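Local atomic coordinates of dihydrodipicolinate synthase (Bacillus anthracis, PDB entry 1XKY), a protein that probably catalyses the condensation of pyruvate with aspartate semialdehyde that opens the lysine branch of amino acid biosynthesis, using a TIM-barrel fold. Residues 215-218 against 224-227; 98-103 against 109-114; 262-267 against 275-280. All coordinates share one frame; numbering follows the deposited sequence.

Contact 1: residues 215-218 against 224-227; sequences SVAS and EMQE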
# COMPACT_ATOMS: atom_id res chain seq x y z
N SER A 215 25.43 4.45 0.55
CA SER A 215 25.07 5.28 -0.60
C SER A 215 25.23 4.53 -1.92
O SER A 215 26.10 3.71 -2.07
CB SER A 215 25.90 6.57 -0.64
OG SER A 215 25.60 7.37 -1.75
N VAL A 216 24.38 4.87 -2.87
CA VAL A 216 24.60 4.57 -4.26
C VAL A 216 25.08 5.78 -5.06
O VAL A 216 25.97 5.68 -5.88
CB VAL A 216 23.33 3.95 -4.89
CG1 VAL A 216 23.43 3.87 -6.38
CG2 VAL A 216 23.06 2.59 -4.29
N ALA A 217 24.47 6.93 -4.80
CA ALA A 217 24.81 8.19 -5.48
C ALA A 217 26.26 8.64 -5.31
O ALA A 217 26.80 9.36 -6.15
CB ALA A 217 23.88 9.30 -5.01
N SER A 218 26.88 8.22 -4.21
CA SER A 218 28.29 8.48 -3.94
C SER A 218 29.23 7.99 -5.06
O SER A 218 30.36 8.45 -5.14
CB SER A 218 28.69 7.81 -2.63
OG SER A 218 28.45 6.42 -2.72
N GLU A 224 30.15 16.02 -3.55
CA GLU A 224 28.99 16.86 -3.24
C GLU A 224 28.32 16.44 -1.92
O GLU A 224 28.00 17.28 -1.07
CB GLU A 224 27.98 16.83 -4.38
CG GLU A 224 28.43 17.57 -5.66
CD GLU A 224 29.37 16.76 -6.57
OE1 GLU A 224 29.82 15.66 -6.19
OE2 GLU A 224 29.68 17.25 -7.67
N MET A 225 28.15 15.13 -1.74
CA MET A 225 27.59 14.58 -0.50
C MET A 225 28.49 14.86 0.71
O MET A 225 28.00 15.13 1.80
CB MET A 225 27.38 13.07 -0.63
CG MET A 225 26.34 12.68 -1.66
SD MET A 225 26.25 10.90 -1.90
CE MET A 225 25.70 10.39 -0.27
N GLN A 226 29.80 14.78 0.50
CA GLN A 226 30.77 15.11 1.55
C GLN A 226 30.61 16.57 2.00
O GLN A 226 30.56 16.86 3.19
CB GLN A 226 32.18 14.83 1.05
CG GLN A 226 33.28 15.05 2.06
CD GLN A 226 34.63 14.64 1.50
OE1 GLN A 226 35.21 15.34 0.66
NE2 GLN A 226 35.14 13.52 1.96
N GLU A 227 30.50 17.48 1.03
CA GLU A 227 30.31 18.90 1.33
C GLU A 227 28.94 19.16 1.97
O GLU A 227 28.82 20.01 2.85
CB GLU A 227 30.46 19.74 0.04
CG GLU A 227 30.27 21.25 0.22
CD GLU A 227 31.47 21.97 0.81
OE1 GLU A 227 31.35 23.17 1.12
OE2 GLU A 227 32.53 21.34 0.98

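Contact 2: residues 98-103 against 109-114; sequences DLTKKA and DAVMLV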
# COMPACT_ATOMS: atom_id res chain seq x y z
N ASP A 98 28.23 -20.07 6.30
CA ASP A 98 29.34 -20.51 5.45
C ASP A 98 30.04 -19.32 4.79
O ASP A 98 31.26 -19.17 4.90
CB ASP A 98 28.88 -21.48 4.38
CG ASP A 98 30.04 -22.10 3.63
OD1 ASP A 98 30.81 -22.87 4.24
OD2 ASP A 98 30.20 -21.80 2.42
N LEU A 99 29.28 -18.48 4.08
CA LEU A 99 29.88 -17.36 3.34
C LEU A 99 30.51 -16.34 4.29
O LEU A 99 31.51 -15.71 3.96
CB LEU A 99 28.84 -16.69 2.44
CG LEU A 99 29.32 -15.61 1.48
CD1 LEU A 99 30.41 -16.14 0.54
CD2 LEU A 99 28.16 -15.07 0.69
N THR A 100 29.93 -16.19 5.48
CA THR A 100 30.46 -15.28 6.48
C THR A 100 31.85 -15.74 6.94
O THR A 100 32.76 -14.91 7.07
CB THR A 100 29.46 -15.11 7.65
OG1 THR A 100 28.27 -14.47 7.17
CG2 THR A 100 30.05 -14.28 8.78
N LYS A 101 32.01 -17.05 7.14
CA LYS A 101 33.31 -17.65 7.47
C LYS A 101 34.32 -17.37 6.37
O LYS A 101 35.44 -16.96 6.65
CB LYS A 101 33.22 -19.17 7.65
CG LYS A 101 32.23 -19.68 8.68
CD LYS A 101 32.78 -19.73 10.09
CE LYS A 101 31.76 -20.29 11.07
NZ LYS A 101 31.34 -21.68 10.73
N LYS A 102 33.92 -17.63 5.13
CA LYS A 102 34.80 -17.41 3.99
C LYS A 102 35.24 -15.95 3.85
O LYS A 102 36.41 -15.68 3.63
CB LYS A 102 34.13 -17.92 2.70
CG LYS A 102 34.11 -19.44 2.59
CD LYS A 102 33.01 -19.92 1.68
CE LYS A 102 33.25 -21.33 1.18
NZ LYS A 102 33.65 -22.25 2.28
N ALA A 103 34.30 -15.02 4.00
CA ALA A 103 34.64 -13.59 4.01
C ALA A 103 35.61 -13.26 5.15
O ALA A 103 36.57 -12.52 4.95
CB ALA A 103 33.39 -12.74 4.11
N ASP A 109 36.51 -6.53 6.99
CA ASP A 109 36.45 -5.90 8.31
C ASP A 109 35.11 -6.07 9.02
O ASP A 109 35.02 -5.90 10.24
CB ASP A 109 36.80 -4.42 8.16
CG ASP A 109 38.17 -4.21 7.57
OD1 ASP A 109 38.26 -3.80 6.40
OD2 ASP A 109 39.17 -4.51 8.28
N ALA A 110 34.08 -6.39 8.25
CA ALA A 110 32.73 -6.54 8.76
C ALA A 110 31.89 -7.25 7.71
O ALA A 110 32.32 -7.41 6.56
CB ALA A 110 32.13 -5.18 9.06
N VAL A 111 30.69 -7.65 8.11
CA VAL A 111 29.74 -8.22 7.16
C VAL A 111 28.39 -7.52 7.24
O VAL A 111 28.00 -7.01 8.29
CB VAL A 111 29.59 -9.76 7.34
CG1 VAL A 111 30.90 -10.47 7.06
CG2 VAL A 111 29.06 -10.11 8.73
N MET A 112 27.71 -7.47 6.09
CA MET A 112 26.35 -6.94 5.98
C MET A 112 25.39 -8.12 5.86
O MET A 112 25.59 -8.99 5.01
CB MET A 112 26.23 -6.05 4.73
CG MET A 112 24.86 -5.40 4.52
SD MET A 112 24.66 -3.88 5.46
CE MET A 112 25.40 -2.68 4.37
N LEU A 113 24.36 -8.12 6.70
CA LEU A 113 23.34 -9.18 6.72
C LEU A 113 21.95 -8.60 6.44
O LEU A 113 21.37 -7.89 7.28
CB LEU A 113 23.36 -9.88 8.09
CG LEU A 113 24.70 -10.47 8.56
CD1 LEU A 113 24.52 -11.16 9.91
CD2 LEU A 113 25.27 -11.46 7.55
N VAL A 114 21.42 -8.92 5.27
CA VAL A 114 20.11 -8.45 4.84
C VAL A 114 18.97 -9.25 5.48
O VAL A 114 19.11 -10.44 5.75
CB VAL A 114 20.00 -8.48 3.28
CG1 VAL A 114 19.85 -9.91 2.75
CG2 VAL A 114 18.87 -7.58 2.79

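Contact 3: residues 262-267 against 275-280; sequences PVKTAL and GSVRLP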
# COMPACT_ATOMS: atom_id res chain seq x y z
N PRO A 262 21.51 1.81 -13.95
CA PRO A 262 21.71 3.26 -14.13
C PRO A 262 23.04 3.81 -13.58
O PRO A 262 23.71 4.59 -14.27
CB PRO A 262 20.50 3.87 -13.42
CG PRO A 262 19.46 2.80 -13.45
CD PRO A 262 20.24 1.53 -13.25
N VAL A 263 23.43 3.41 -12.37
CA VAL A 263 24.68 3.91 -11.79
C VAL A 263 25.92 3.40 -12.53
O VAL A 263 26.86 4.17 -12.76
CB VAL A 263 24.76 3.69 -10.24
CG1 VAL A 263 24.98 2.23 -9.88
CG2 VAL A 263 25.86 4.57 -9.63
N LYS A 264 25.89 2.13 -12.96
CA LYS A 264 26.94 1.60 -13.84
C LYS A 264 27.07 2.39 -15.14
O LYS A 264 28.17 2.67 -15.59
CB LYS A 264 26.70 0.13 -14.18
CG LYS A 264 27.00 -0.83 -13.06
CD LYS A 264 27.18 -2.25 -13.57
CE LYS A 264 27.93 -3.10 -12.59
NZ LYS A 264 28.01 -4.52 -13.02
N THR A 265 25.93 2.72 -15.74
CA THR A 265 25.90 3.48 -16.98
C THR A 265 26.40 4.91 -16.76
O THR A 265 27.17 5.41 -17.56
CB THR A 265 24.48 3.49 -17.60
OG1 THR A 265 23.95 2.15 -17.60
CG2 THR A 265 24.49 4.04 -19.01
N ALA A 266 25.98 5.53 -15.66
CA ALA A 266 26.46 6.87 -15.27
C ALA A 266 27.98 6.91 -15.03
O ALA A 266 28.66 7.87 -15.41
CB ALA A 266 25.70 7.37 -14.04
N LEU A 267 28.50 5.85 -14.42
CA LEU A 267 29.95 5.70 -14.24
C LEU A 267 30.67 5.65 -15.59
O LEU A 267 31.68 6.33 -15.79
CB LEU A 267 30.25 4.44 -13.42
CG LEU A 267 30.16 4.63 -11.90
CD1 LEU A 267 30.10 3.30 -11.17
CD2 LEU A 267 31.34 5.47 -11.41
N GLY A 275 31.35 -1.84 -17.05
CA GLY A 275 30.63 -2.86 -17.81
C GLY A 275 29.13 -2.85 -17.61
O GLY A 275 28.55 -1.87 -17.13
N SER A 276 28.51 -3.97 -17.97
CA SER A 276 27.07 -4.11 -17.94
C SER A 276 26.60 -4.92 -16.73
O SER A 276 27.29 -4.97 -15.71
CB SER A 276 26.61 -4.76 -19.24
OG SER A 276 25.24 -4.50 -19.44
N VAL A 277 25.43 -5.54 -16.85
CA VAL A 277 24.77 -6.27 -15.77
C VAL A 277 24.42 -7.67 -16.20
O VAL A 277 24.41 -7.98 -17.40
CB VAL A 277 23.48 -5.55 -15.28
CG1 VAL A 277 23.82 -4.29 -14.49
CG2 VAL A 277 22.53 -5.25 -16.46
N ARG A 278 24.14 -8.53 -15.22
CA ARG A 278 23.77 -9.92 -15.51
C ARG A 278 22.27 -10.11 -15.41
O ARG A 278 21.63 -9.55 -14.53
CB ARG A 278 24.46 -10.86 -14.54
CG ARG A 278 25.96 -10.86 -14.66
CD ARG A 278 26.58 -11.89 -13.77
NE ARG A 278 28.03 -11.89 -13.83
CZ ARG A 278 28.81 -12.64 -13.06
NH1 ARG A 278 28.27 -13.46 -12.17
NH2 ARG A 278 30.13 -12.59 -13.17
N LEU A 279 21.73 -10.92 -16.32
CA LEU A 279 20.33 -11.30 -16.30
C LEU A 279 19.92 -11.85 -14.93
O LEU A 279 20.68 -12.60 -14.32
CB LEU A 279 20.04 -12.33 -17.41
CG LEU A 279 19.90 -11.80 -18.85
CD1 LEU A 279 20.01 -12.93 -19.86
CD2 LEU A 279 18.59 -11.05 -19.02
N PRO A 280 18.71 -11.50 -14.44
CA PRO A 280 17.58 -10.85 -15.14
C PRO A 280 17.64 -9.33 -15.34
O PRO A 280 16.66 -8.74 -15.84
CB PRO A 280 16.37 -11.22 -14.27
CG PRO A 280 16.92 -11.33 -12.89
CD PRO A 280 18.39 -11.78 -13.03
O HOH W 1 29.73 0.67 -16.94

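Contact 1: residues 215-218 against 224-227
Met-225 reaches back from its helix to lay its thioether against the turn formed by Ser-215, Ala-217 and Ser-218, and it supplies most of the surface buried here. Its chain runs out straight and then bends at the last torsion (chi3 64°), which swings the methyl off the line of the chain onto Ser-215: Met-225 CE lies 3.4 Å from Ser-215 OG. The sulfur itself rests against the backbone, with Met-225 SD 3.6 Å from Ser-218 N, and Ala-217 CB adds an apolar contact at 4.2 Å from Met-225 SD. A flexible, unbranched thioether suits this place because it can follow a turn that mixes methyl, amide and hydroxyl groups.

The turn is held by its own polar bond. Ser-218 N donates to Ser-215 OG at 2.9 Å, a capping bond bent to 154° at the hydrogen, and Asp-199 also binds this OG. Small serines fit where hydroxyls must lie close to the chain; that of Ser-218 pairs with Thr-18. The contact thus joins the end of barrel strand 212-215 to an early part of helix 218-234, with Ile-16 of strand 16-19 and Leu-247 of helix 237-253 both packed on Met-225.

Contact 2: residues 98-103 against 109-114
Thr-100 and Val-111 meet methyl to methyl, CG2 of the threonine 4.3 Å from CG1 of the valine, and between them they bury most of the surface of this contact. Ala-103, one helical turn further on, offers CB at 4.5 Å to Val-111 CG1, so a single valine branch sits against two residues of the helix. Beta-branched and small side chains suit the interface: they cover the strand without holding the helix far from it, and the axes approach to 9.4 Å. Leu-113 joins through one of its two end methyls, CD2 coming within 4.3 Å of Thr-100 OG1. That hydroxyl is turned back along the helix, beside its own backbone N (chi1 -65°), and hydrogen-bonds with Ser-96 O and Thr-88 OG1, which lets a polar group lie in an apolar layer.

Helix 93-105 and strand 110-114 are the last two members of a beta-alpha-beta unit that starts at strand 84-87. As is usual in a TIM barrel, the helix returns nearly antiparallel to the strand, here at 156°, and packs on the outside of the barrel, while Met-112 turns to neighbours on strand 141-145. The side of the helix turned from the strand is more open to solvent and more polar around Lys-101 and Lys-102. Lys-101 is exposed there, and Lys-102 NZ forms a long salt bridge of 3.5 Å with Asp-98 OD2, one turn earlier, at the partly exposed surface.

Contact 3: residues 262-267 against 275-280
Lys-264 reaches from its helix to the loop 275-280 and ends on the backbone of Ser-276. CG leaves anti to the carbonyl carbon, beside the backbone N (chi1 -75°), and from there the chain is extended, so the ammonium is carried well out from the helix. Lys-264 NZ donates to Ser-276 O at 2.8 Å, tilted 20° from the carbonyl plane, with a C=O...N angle of 158°. The methylenes are used as well: Lys-264 CD lies 3.5 Å from Ser-276 O and 4.0 Å from Val-277 CG1. Val-277 brings that methyl to the lysine because CG1 stands beside its own backbone N, giving the aliphatic part of the long side chain an apolar neighbour.

Gly-275 has a positive phi, which favours glycine, and its carbonyl is turned to a water that also lies against the helix: water 1 is 2.8 Å from Gly-275 O and 2.9 Å from Lys-264 O. Beside the side-chain bond, the water probably also links the backbone oxygen of Lys-264 to the loop. Further along, Arg-278 makes a cation-pi interaction with Phe-24 and forms a salt bridge with Glu-66, while Pro-280, after a cis peptide bond, packs on Asn-91 of the second subunit.

Besides Ser-276 O, Lys-264 NZ binds Thr-22 O and forms a salt bridge with Glu-58. Three oxygen partners, one of them a carboxylate, would pay for burying an ammonium group and probably keep it protonated, and they tie three separate parts of the chain to helix 261-269.

Overall arrangement
Contacts 1 and 2 are both buried and both join a barrel strand, or the turn just after it, to a helix of the outer layer, yet they lie on opposite sides of the chain's centre, their own centres 25 Å apart. Neither has a hydrogen bond between its segments; methyls and a thioether do the work. Contact 3 involves no strand. It is only partly buried, and a charged side chain and probably a water join helix to loop. It adjoins contact 1, where Val-216 O meets Val-263 CG2 at 3.9 Å, and helix 261-269 packs on helix 218-234. Contact 2 touches neither of the others.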